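PDB 1OR7: sigma-E factor negative regulatory protein, which acts as an anti-sigma factor, holding the extracytoplasmic-function sigma factor sigma-E inactive until regulated intramembrane proteolysis sets it free. Local coordinates for residues Glu4-Leu9 / Asn21-Asn26; Tyr36-Asp41 / Glu49-Asp54. One frame throughout, in Å; residues are numbered along the deposited sequence. Where two conformers were deposited one is given.

Contact 1 of 2, residues Glu4-Leu9 / Asn21-Asn26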
loop_
_atom_site.group_PDB
_atom_site.type_symbol
_atom_site.label_atom_id
_atom_site.label_comp_id
_atom_site.label_asym_id
_atom_site.label_seq_id
_atom_site.Cartn_x
_atom_site.Cartn_y
_atom_site.Cartn_z
ATOM N N GLU B 4 -3.167 8.335 17.256
ATOM C CA GLU B 4 -4.228 9.151 16.680
ATOM C C GLU B 4 -3.650 10.162 15.665
ATOM O O GLU B 4 -4.260 10.448 14.634
ATOM C CB GLU B 4 -5.055 9.859 17.777
ATOM C CG GLU B 4 -6.245 10.629 17.222
ATOM C CD GLU B 4 -7.240 11.070 18.290
ATOM O OE1 GLU B 4 -7.488 10.330 19.266
ATOM O OE2 GLU B 4 -7.794 12.161 18.140
ATOM N N GLN B 5 -2.467 10.679 15.962
ATOM C CA GLN B 5 -1.767 11.600 15.087
ATOM C C GLN B 5 -1.328 10.846 13.842
ATOM O O GLN B 5 -1.401 11.366 12.726
ATOM C CB GLN B 5 -0.547 12.212 15.811
ATOM C CG GLN B 5 -0.922 13.098 16.981
ATOM C CD GLN B 5 0.302 13.713 17.676
ATOM O OE1 GLN B 5 1.178 12.997 18.160
ATOM N NE2 GLN B 5 0.365 15.025 17.697
ATOM N N LEU B 6 -0.862 9.619 14.025
ATOM C CA LEU B 6 -0.516 8.778 12.881
ATOM C C LEU B 6 -1.741 8.568 11.981
ATOM O O LEU B 6 -1.671 8.664 10.753
ATOM C CB LEU B 6 0.044 7.455 13.406
ATOM C CG LEU B 6 0.559 6.368 12.483
ATOM C CD1 LEU B 6 0.987 6.924 11.198
ATOM C CD2 LEU B 6 1.748 5.680 13.132
ATOM N N SER B 7 -2.878 8.285 12.603
ATOM C CA SER B 7 -4.129 8.138 11.883
ATOM C C SER B 7 -4.433 9.399 11.077
ATOM O O SER B 7 -4.808 9.326 9.923
ATOM C CB SER B 7 -5.268 7.903 12.864
ATOM O OG SER B 7 -6.429 7.476 12.198
ATOM N N ALA B 8 -4.310 10.565 11.687
ATOM C CA ALA B 8 -4.563 11.801 10.939
ATOM C C ALA B 8 -3.582 12.001 9.779
ATOM O O ALA B 8 -3.973 12.397 8.660
ATOM C CB ALA B 8 -4.576 13.025 11.881
ATOM N N LEU B 9 -2.307 11.712 10.030
ATOM C CA LEU B 9 -1.280 11.846 9.004
ATOM C C LEU B 9 -1.564 10.988 7.748
ATOM O O LEU B 9 -1.490 11.455 6.624
ATOM C CB LEU B 9 0.042 11.419 9.611
ATOM C CG LEU B 9 1.294 11.625 8.790
ATOM C CD1 LEU B 9 1.604 13.097 8.712
ATOM C CD2 LEU B 9 2.437 10.859 9.453
ATOM N N ASN B 21 8.829 13.067 10.764
ATOM C CA ASN B 21 10.103 12.652 11.319
ATOM C C ASN B 21 9.953 11.575 12.376
ATOM O O ASN B 21 10.626 10.558 12.332
ATOM C CB ASN B 21 10.823 13.835 11.965
ATOM C CG ASN B 21 12.253 13.490 12.375
ATOM O OD1 ASN B 21 13.137 13.426 11.529
ATOM N ND2 ASN B 21 12.480 13.265 13.670
ATOM N N GLU B 22 9.101 11.807 13.361
ATOM C CA GLU B 22 8.933 10.823 14.434
ATOM C C GLU B 22 8.546 9.479 13.823
ATOM O O GLU B 22 9.084 8.451 14.215
ATOM C CB GLU B 22 7.841 11.256 15.399
ATOM C CG GLU B 22 7.895 10.806 16.875
ATOM C CD GLU B 22 9.222 10.250 17.402
ATOM O OE1 GLU B 22 10.243 10.962 17.328
ATOM O OE2 GLU B 22 9.226 9.108 17.944
ATOM N N LEU B 23 7.627 9.504 12.864
ATOM C CA LEU B 23 7.179 8.280 12.185
ATOM C C LEU B 23 8.368 7.536 11.587
ATOM O O LEU B 23 8.590 6.363 11.869
ATOM C CB LEU B 23 6.141 8.606 11.106
ATOM C CG LEU B 23 5.813 7.488 10.131
ATOM C CD1 LEU B 23 5.331 6.282 10.891
ATOM C CD2 LEU B 23 4.784 7.923 9.102
ATOM N N ALA B 24 9.161 8.233 10.789
ATOM C CA ALA B 24 10.364 7.650 10.167
ATOM C C ALA B 24 11.400 7.053 11.138
ATOM O O ALA B 24 12.266 6.268 10.717
ATOM C CB ALA B 24 11.054 8.720 9.342
ATOM N N HIS B 25 11.353 7.460 12.408
ATOM C CA HIS B 25 12.320 6.997 13.384
ATOM C C HIS B 25 11.699 6.211 14.539
ATOM O O HIS B 25 12.370 5.967 15.540
ATOM C CB HIS B 25 13.111 8.200 13.927
ATOM C CG HIS B 25 13.952 8.863 12.887
ATOM N ND1 HIS B 25 15.214 8.409 12.555
ATOM C CD2 HIS B 25 13.699 9.909 12.067
ATOM C CE1 HIS B 25 15.708 9.162 11.589
ATOM N NE2 HIS B 25 14.803 10.069 11.264
ATOM N N ASN B 26 10.428 5.817 14.427
ATOM C CA ASN B 26 9.779 5.097 15.528
ATOM C C ASN B 26 9.266 3.758 15.009
ATOM O O ASN B 26 8.304 3.697 14.224
ATOM C CB ASN B 26 8.644 5.944 16.137
ATOM C CG ASN B 26 7.930 5.248 17.312
ATOM O OD1 ASN B 26 7.557 4.062 17.249
ATOM N ND2 ASN B 26 7.702 6.005 18.375
#

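Contact 2 of 2, residues Tyr36-Asp41 / Glu49-Asp54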
loop_
_atom_site.group_PDB
_atom_site.type_symbol
_atom_site.label_atom_id
_atom_site.label_comp_id
_atom_site.label_asym_id
_atom_site.label_seq_id
_atom_site.Cartn_x
_atom_site.Cartn_y
_atom_site.Cartn_z
ATOM N N TYR B 36 -2.308 0.062 9.361
ATOM C CA TYR B 36 -3.423 0.919 8.930
ATOM C C TYR B 36 -3.539 0.999 7.403
ATOM O O TYR B 36 -4.640 1.067 6.874
ATOM C CB TYR B 36 -3.331 2.346 9.521
ATOM C CG TYR B 36 -3.587 2.481 11.019
ATOM C CD1 TYR B 36 -3.917 1.385 11.817
ATOM C CD2 TYR B 36 -3.450 3.717 11.654
ATOM C CE1 TYR B 36 -4.120 1.526 13.204
ATOM C CE2 TYR B 36 -3.664 3.861 13.036
ATOM C CZ TYR B 36 -3.999 2.769 13.787
ATOM O OH TYR B 36 -4.213 2.939 15.135
ATOM N N HIS B 37 -2.412 1.010 6.707
ATOM C CA HIS B 37 -2.435 0.999 5.263
ATOM C C HIS B 37 -2.924 -0.389 4.750
ATOM O O HIS B 37 -3.683 -0.434 3.793
ATOM C CB HIS B 37 -1.098 1.447 4.668
ATOM C CG HIS B 37 -0.898 2.937 4.695
ATOM N ND1 HIS B 37 -0.301 3.592 5.750
ATOM C CD2 HIS B 37 -1.205 3.897 3.786
ATOM C CE1 HIS B 37 -0.270 4.891 5.498
ATOM N NE2 HIS B 37 -0.806 5.103 4.311
ATOM N N LEU B 38 -2.609 -1.484 5.444
ATOM C CA LEU B 38 -3.135 -2.803 5.045
ATOM C C LEU B 38 -4.672 -2.784 5.156
ATOM O O LEU B 38 -5.387 -3.197 4.228
ATOM C CB LEU B 38 -2.537 -3.928 5.882
ATOM C CG LEU B 38 -3.033 -5.363 5.600
ATOM C CD1 LEU B 38 -2.785 -5.757 4.167
ATOM C CD2 LEU B 38 -2.345 -6.325 6.515
ATOM N N ILE B 39 -5.180 -2.249 6.266
ATOM C CA ILE B 39 -6.626 -2.101 6.455
ATOM C C ILE B 39 -7.238 -1.267 5.347
ATOM O O ILE B 39 -8.265 -1.659 4.798
ATOM C CB ILE B 39 -6.931 -1.502 7.829
ATOM C CG1 ILE B 39 -6.653 -2.555 8.895
ATOM C CG2 ILE B 39 -8.381 -1.067 7.953
ATOM C CD1 ILE B 39 -6.515 -2.002 10.288
ATOM N N ARG B 40 -6.629 -0.128 5.010
ATOM C CA ARG B 40 -7.118 0.684 3.900
ATOM C C ARG B 40 -7.167 -0.125 2.591
ATOM O O ARG B 40 -8.170 -0.087 1.842
ATOM C CB ARG B 40 -6.242 1.919 3.704
ATOM C CG ARG B 40 -6.386 2.631 2.369
ATOM C CD ARG B 40 -5.582 3.932 2.264
ATOM N NE ARG B 40 -6.098 4.872 3.234
ATOM C CZ ARG B 40 -5.554 5.995 3.565
ATOM N NH1 ARG B 40 -4.423 6.412 3.003
ATOM N NH2 ARG B 40 -6.178 6.752 4.451
ATOM N N ASP B 41 -6.088 -0.842 2.300
ATOM C CA ASP B 41 -6.027 -1.560 1.043
ATOM C C ASP B 41 -7.126 -2.627 0.999
ATOM O O ASP B 41 -7.801 -2.789 -0.021
ATOM C CB ASP B 41 -4.656 -2.155 0.846
ATOM C CG ASP B 41 -3.568 -1.098 0.635
ATOM O OD1 ASP B 41 -3.858 0.102 0.343
ATOM O OD2 ASP B 41 -2.366 -1.421 0.746
ATOM N N GLU B 49 -4.669 -11.152 -5.131
ATOM C CA GLU B 49 -5.315 -12.310 -4.543
ATOM C C GLU B 49 -4.501 -12.824 -3.349
ATOM O O GLU B 49 -5.050 -13.215 -2.320
ATOM C CB GLU B 49 -5.449 -13.386 -5.618
ATOM C CG GLU B 49 -6.175 -14.642 -5.161
ATOM C CD GLU B 49 -6.693 -15.514 -6.294
ATOM O OE1 GLU B 49 -5.898 -16.281 -6.909
ATOM O OE2 GLU B 49 -7.920 -15.458 -6.545
ATOM N N VAL B 50 -3.189 -12.834 -3.495
ATOM C CA VAL B 50 -2.332 -13.287 -2.444
ATOM C C VAL B 50 -1.478 -12.112 -1.977
ATOM O O VAL B 50 -0.744 -11.512 -2.760
ATOM C CB VAL B 50 -1.417 -14.397 -2.923
ATOM C CG1 VAL B 50 -0.534 -14.877 -1.805
ATOM C CG2 VAL B 50 -2.203 -15.595 -3.455
ATOM N N LEU B 51 -1.611 -11.764 -0.702
ATOM C CA LEU B 51 -0.808 -10.742 -0.098
ATOM C C LEU B 51 0.564 -11.280 0.268
ATOM O O LEU B 51 0.690 -12.369 0.806
ATOM C CB LEU B 51 -1.458 -10.286 1.189
ATOM C CG LEU B 51 -2.770 -9.542 1.000
ATOM C CD1 LEU B 51 -3.518 -9.569 2.291
ATOM C CD2 LEU B 51 -2.486 -8.145 0.547
ATOM N N HIS B 52 1.589 -10.502 -0.034
ATOM C CA HIS B 52 2.931 -10.802 0.379
ATOM C C HIS B 52 3.332 -9.731 1.377
ATOM O O HIS B 52 3.148 -8.553 1.128
ATOM C CB HIS B 52 3.839 -10.741 -0.828
ATOM C CG HIS B 52 3.638 -11.872 -1.777
ATOM N ND1 HIS B 52 4.543 -12.904 -1.901
ATOM C CD2 HIS B 52 2.636 -12.145 -2.639
ATOM C CE1 HIS B 52 4.104 -13.766 -2.792
ATOM N NE2 HIS B 52 2.951 -13.327 -3.259
ATOM N N PHE B 53 3.896 -10.116 2.501
ATOM C CA PHE B 53 4.221 -9.125 3.522
ATOM C C PHE B 53 5.687 -8.748 3.565
ATOM O O PHE B 53 6.106 -8.048 4.490
ATOM C CB PHE B 53 3.820 -9.653 4.897
ATOM C CG PHE B 53 2.368 -9.840 5.051
ATOM C CD1 PHE B 53 1.838 -11.081 5.288
ATOM C CD2 PHE B 53 1.523 -8.761 4.970
ATOM C CE1 PHE B 53 0.475 -11.249 5.430
ATOM C CE2 PHE B 53 0.188 -8.913 5.098
ATOM C CZ PHE B 53 -0.356 -10.157 5.314
ATOM N N ASP B 54 6.471 -9.200 2.596
ATOM C CA ASP B 54 7.880 -8.860 2.562
ATOM C C ASP B 54 8.243 -7.883 1.449
ATOM O O ASP B 54 9.407 -7.687 1.155
ATOM C CB ASP B 54 8.712 -10.131 2.375
ATOM C CG ASP B 54 8.476 -10.785 1.032
ATOM O OD1 ASP B 54 7.524 -10.386 0.297
ATOM O OD2 ASP B 54 9.202 -11.702 0.613
#

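Contact 1 of 2, residues Glu4-Leu9 / Asn21-Asn26
L23 reaches from helix 17-24 toward L6 and L9, which lie about one helical turn apart on helix 3-10, and this small leucine cluster joins the first two helices of the helical N-terminal domain of RseA. The two methyl groups of L23 divide the work. CD2 of L23 meets CD2 of L9 at 3.8 Å, while CD1 of L23 lies 4.3 Å from CD2 of L6, a looser approach. The side chains of L9 and L23 slant past each other, methyl against methyl. In both, CG stands anti to the backbone N (chi1 -173° in L9, 167° in L23), and each CA-CB bond already points at the other helix. Leucine suits position 23 because its forked end can serve two neighbours at once; at L6 and L9 a buried apolar side chain suits a helix-helix interface. L6 also packs on M29, T32 and W33 of helix 27-44, and W33 touches L23, so the third helix joins the same apolar cluster. An apolar side chain of the partner protein packs on L23 as well. N26 is the N-cap of helix 27-44; its OD1 accepts a hydrogen bond from M29 N.

Contact 2 of 2, residues Tyr36-Asp41 / Glu49-Asp54
L38 carries this contact, sending one methyl to each of two residues on segment 49-54, which holds strand 50-52 and the turn after it. CD2 of L38 comes within 3.9 Å of CE2 on the ring of F53, and CD1 of L38 lies 4.3 Å from CD1 of L51. The side chains of L38 and F53 run at about a right angle to each other, and the methyl comes to the ring obliquely. The CA-CB bond of L38 points at that segment, and CG is anti to the backbone N (chi1 178°), which carries the fork outward to touch both partners. In F53 the bond from CA runs across the contact; the torsion (chi1 -65°) and the length of the side chain then bring the ring to L38. A branched leucine suits the helix side, and a long phenylalanine can reach it from the surface; L51 is buried, where an apolar residue belongs.

The strand that carries L51 is itself held by pairing: V50, L51 and H52 pair antiparallel with a strand of the partner protein, so a sheet crosses the interface here, within the cytoplasmic region sufficient to repress sigma-E. R40 forms salt bridges to D11 and to an acidic side chain of the partner protein. Helix 27-44 thus lies between helix 3-10, where Y36 and H37 touch M10, and strand 50-52, beyond which helix 55-64 begins.

Contact 1 is buried throughout, whereas contact 2 is only partly so, with L51 buried and F53 at the surface. Their centres lie about 19 Å apart, with the middle of the chain between them, and the segments of contact 1 both precede those of contact 2 in sequence. Both are purely apolar between their segments, but contact 1 sets helix against helix with leucines alone, while contact 2 sets a helix against a strand and its following loop and brings in an aromatic ring. Helix 27-44 connects them: near its start it packs on the leucines of contact 1, and farther along it supplies L38 to contact 2. The partner protein borders both, through side chains at contact 1 and also through backbone strand pairing at contact 2.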